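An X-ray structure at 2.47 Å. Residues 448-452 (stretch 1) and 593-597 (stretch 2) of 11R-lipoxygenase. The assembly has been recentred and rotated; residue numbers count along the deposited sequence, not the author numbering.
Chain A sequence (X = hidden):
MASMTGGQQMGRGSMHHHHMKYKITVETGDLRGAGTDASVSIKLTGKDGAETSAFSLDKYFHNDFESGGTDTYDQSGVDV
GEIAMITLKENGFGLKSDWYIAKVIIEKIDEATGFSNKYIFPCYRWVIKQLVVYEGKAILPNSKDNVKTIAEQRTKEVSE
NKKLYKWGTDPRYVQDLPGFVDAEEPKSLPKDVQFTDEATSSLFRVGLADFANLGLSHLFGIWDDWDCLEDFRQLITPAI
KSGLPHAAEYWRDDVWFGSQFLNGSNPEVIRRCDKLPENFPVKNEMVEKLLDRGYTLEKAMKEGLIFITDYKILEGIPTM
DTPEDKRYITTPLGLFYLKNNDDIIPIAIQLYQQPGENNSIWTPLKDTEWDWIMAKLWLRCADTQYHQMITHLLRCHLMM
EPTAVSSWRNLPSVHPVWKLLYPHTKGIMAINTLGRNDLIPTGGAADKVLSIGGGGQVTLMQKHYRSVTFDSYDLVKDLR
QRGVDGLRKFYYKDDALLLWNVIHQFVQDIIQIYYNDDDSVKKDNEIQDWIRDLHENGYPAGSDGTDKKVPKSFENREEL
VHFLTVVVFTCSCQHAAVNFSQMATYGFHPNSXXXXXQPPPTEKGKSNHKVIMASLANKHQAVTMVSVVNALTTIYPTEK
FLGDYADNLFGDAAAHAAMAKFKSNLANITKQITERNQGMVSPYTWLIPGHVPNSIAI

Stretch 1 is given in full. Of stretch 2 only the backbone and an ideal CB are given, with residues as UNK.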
# COMPACT_ATOMS: atom_id res chain seq x y z
N LYS A 448 -5.63 20.04 2.11
CA LYS A 448 -5.70 21.09 1.10
C LYS A 448 -6.64 20.77 -0.08
O LYS A 448 -7.01 21.68 -0.82
CB LYS A 448 -4.30 21.38 0.54
CG LYS A 448 -3.32 21.95 1.55
CD LYS A 448 -2.07 22.48 0.86
CE LYS A 448 -1.03 22.97 1.85
NZ LYS A 448 -0.31 21.85 2.51
N VAL A 449 -7.00 19.51 -0.25
CA VAL A 449 -7.77 19.10 -1.43
C VAL A 449 -9.13 18.48 -1.12
O VAL A 449 -10.03 18.50 -1.96
CB VAL A 449 -6.97 18.11 -2.30
CG1 VAL A 449 -5.61 18.69 -2.65
CG2 VAL A 449 -6.82 16.77 -1.59
N LEU A 450 -9.29 17.93 0.08
CA LEU A 450 -10.54 17.28 0.45
C LEU A 450 -11.49 18.26 1.14
O LEU A 450 -11.05 19.13 1.89
CB LEU A 450 -10.27 16.10 1.39
CG LEU A 450 -9.46 14.94 0.81
CD1 LEU A 450 -9.24 13.89 1.88
CD2 LEU A 450 -10.15 14.35 -0.40
N SER A 451 -12.78 18.10 0.89
CA SER A 451 -13.77 18.96 1.54
C SER A 451 -13.93 18.62 3.01
O SER A 451 -14.33 19.46 3.81
CB SER A 451 -15.12 18.88 0.82
OG SER A 451 -15.64 17.57 0.83
N ILE A 452 -13.60 17.38 3.38
CA ILE A 452 -13.60 16.99 4.79
C ILE A 452 -12.28 17.38 5.45
O ILE A 452 -12.03 17.04 6.60
CB ILE A 452 -13.84 15.48 4.99
CG1 ILE A 452 -12.67 14.65 4.45
CG2 ILE A 452 -15.16 15.06 4.36
CD1 ILE A 452 -12.79 13.17 4.74
N UNK A 593 -14.43 14.50 -8.25
CA UNK A 593 -14.20 15.74 -7.50
C UNK A 593 -13.67 15.48 -6.09
O UNK A 593 -14.12 14.54 -5.43
CB UNK A 593 -15.50 16.55 -7.42
N UNK A 594 -12.74 16.30 -5.64
CA UNK A 594 -12.16 16.15 -4.31
C UNK A 594 -12.87 17.02 -3.28
O UNK A 594 -12.91 16.70 -2.10
CB UNK A 594 -10.67 16.50 -4.34
N UNK A 595 -13.43 18.14 -3.75
CA UNK A 595 -14.17 19.03 -2.86
C UNK A 595 -15.27 19.77 -3.61
O UNK A 595 -15.29 19.80 -4.84
CB UNK A 595 -13.22 20.03 -2.20
N UNK A 596 -16.19 20.36 -2.86
CA UNK A 596 -17.20 21.24 -3.41
C UNK A 596 -17.17 22.56 -2.65
O UNK A 596 -17.09 22.57 -1.42
CB UNK A 596 -18.59 20.60 -3.34
N UNK A 597 -17.23 23.67 -3.38
CA UNK A 597 -17.12 24.99 -2.77
C UNK A 597 -18.49 25.60 -2.48
O UNK A 597 -18.58 26.66 -1.85
CB UNK A 597 -16.32 25.92 -3.68

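Position 593 has its CA-to-CB bond pointing sideways, and nothing of stretch 1 lies within 5.5 Å of the ideal CB. Phi/psi of -57/141 is an extended pair that many residues adopt and that also fits the fixed phi of proline. Stretch 1 therefore sets no requirement here. The deposited residue is Pro 593, with a C-gamma exo pucker and no contact to stretch 1.

Position 594 points its CA-to-CB bond toward stretch 1. Its ideal CB lies a tight 3.2 Å from the O of Val 449, and 4.5 Å from CD2 of Leu 450. A carbonyl oxygen this near offers an acceptor, so a short side chain with a donor close to CB would suit. Serine, threonine or perhaps cysteine come to mind; alanine would fit but leave the acceptor unused. The backbone also takes part. The O of 594 receives a weak hydrogen bond from the N of Ser 451 at 3.3 Å, with an N-H...O angle of 142°. The same O lies 3.5 Å from CA of Leu 450 in a CA-H...O contact. These backbone contacts do not depend on the choice of side chain. The deposited residue is Thr 594. Its chi1 of 59° (p) brings OG1 to 2.9 Å from the O of Val 449, and OG1 donates a hydrogen bond to it.

Position 595 also points toward stretch 1. Its ideal CB is 3.5 Å from the O of Val 449, 3.7 Å from the N of Ser 451 and 4.2 Å from the C of Leu 450. It thus packs against backbone as the chain leaves Val 449. Phi/psi of -150/165 is extended. An aliphatic side chain would suit, and a small or polar one is not excluded. The deposited residue is Leu 595, with both chi angles in p. CD2 comes to 3.3 Å from the O of Val 449, a packing contact. Its CB lies 3.8 Å from CB of Ser 451, so the two side chains meet at their bases.

Position 596 points sideways, with nothing of stretch 1 within 5.5 Å of its ideal CB. Its backbone N lies 4.1 Å from CB of Ser 451. Many side chains would do. The deposited residue is Met 596, whose end leads away from stretch 1.

Position 597 points away, into space that stretch 1 does not fill. A long or polar side chain is possible, among others. It is Arg 597, whose guanidinium nitrogens are hydrogen-bonded elsewhere in the structure.

Stretch 2 593-597: PTLMR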
# COMPACT_ATOMS: atom_id res chain seq x y z
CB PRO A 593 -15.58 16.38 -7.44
CG PRO A 593 -16.35 15.78 -8.56
CD PRO A 593 -15.83 14.39 -8.71
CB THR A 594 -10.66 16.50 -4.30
OG1 THR A 594 -10.47 17.86 -4.73
CG2 THR A 594 -9.89 15.57 -5.22
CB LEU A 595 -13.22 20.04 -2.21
CG LEU A 595 -12.47 21.01 -3.14
CD1 LEU A 595 -13.36 22.16 -3.59
CD2 LEU A 595 -11.23 21.55 -2.45
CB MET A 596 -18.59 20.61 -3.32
CG MET A 596 -18.80 19.42 -4.25
SD MET A 596 -18.74 19.89 -6.00
CE MET A 596 -19.29 18.37 -6.77
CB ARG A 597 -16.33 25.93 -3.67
CG ARG A 597 -14.86 25.57 -3.80
CD ARG A 597 -14.15 26.55 -4.70
NE ARG A 597 -14.63 26.46 -6.08
CZ ARG A 597 -14.74 27.48 -6.92
NH1 ARG A 597 -14.40 28.71 -6.54
NH2 ARG A 597 -15.19 27.28 -8.15
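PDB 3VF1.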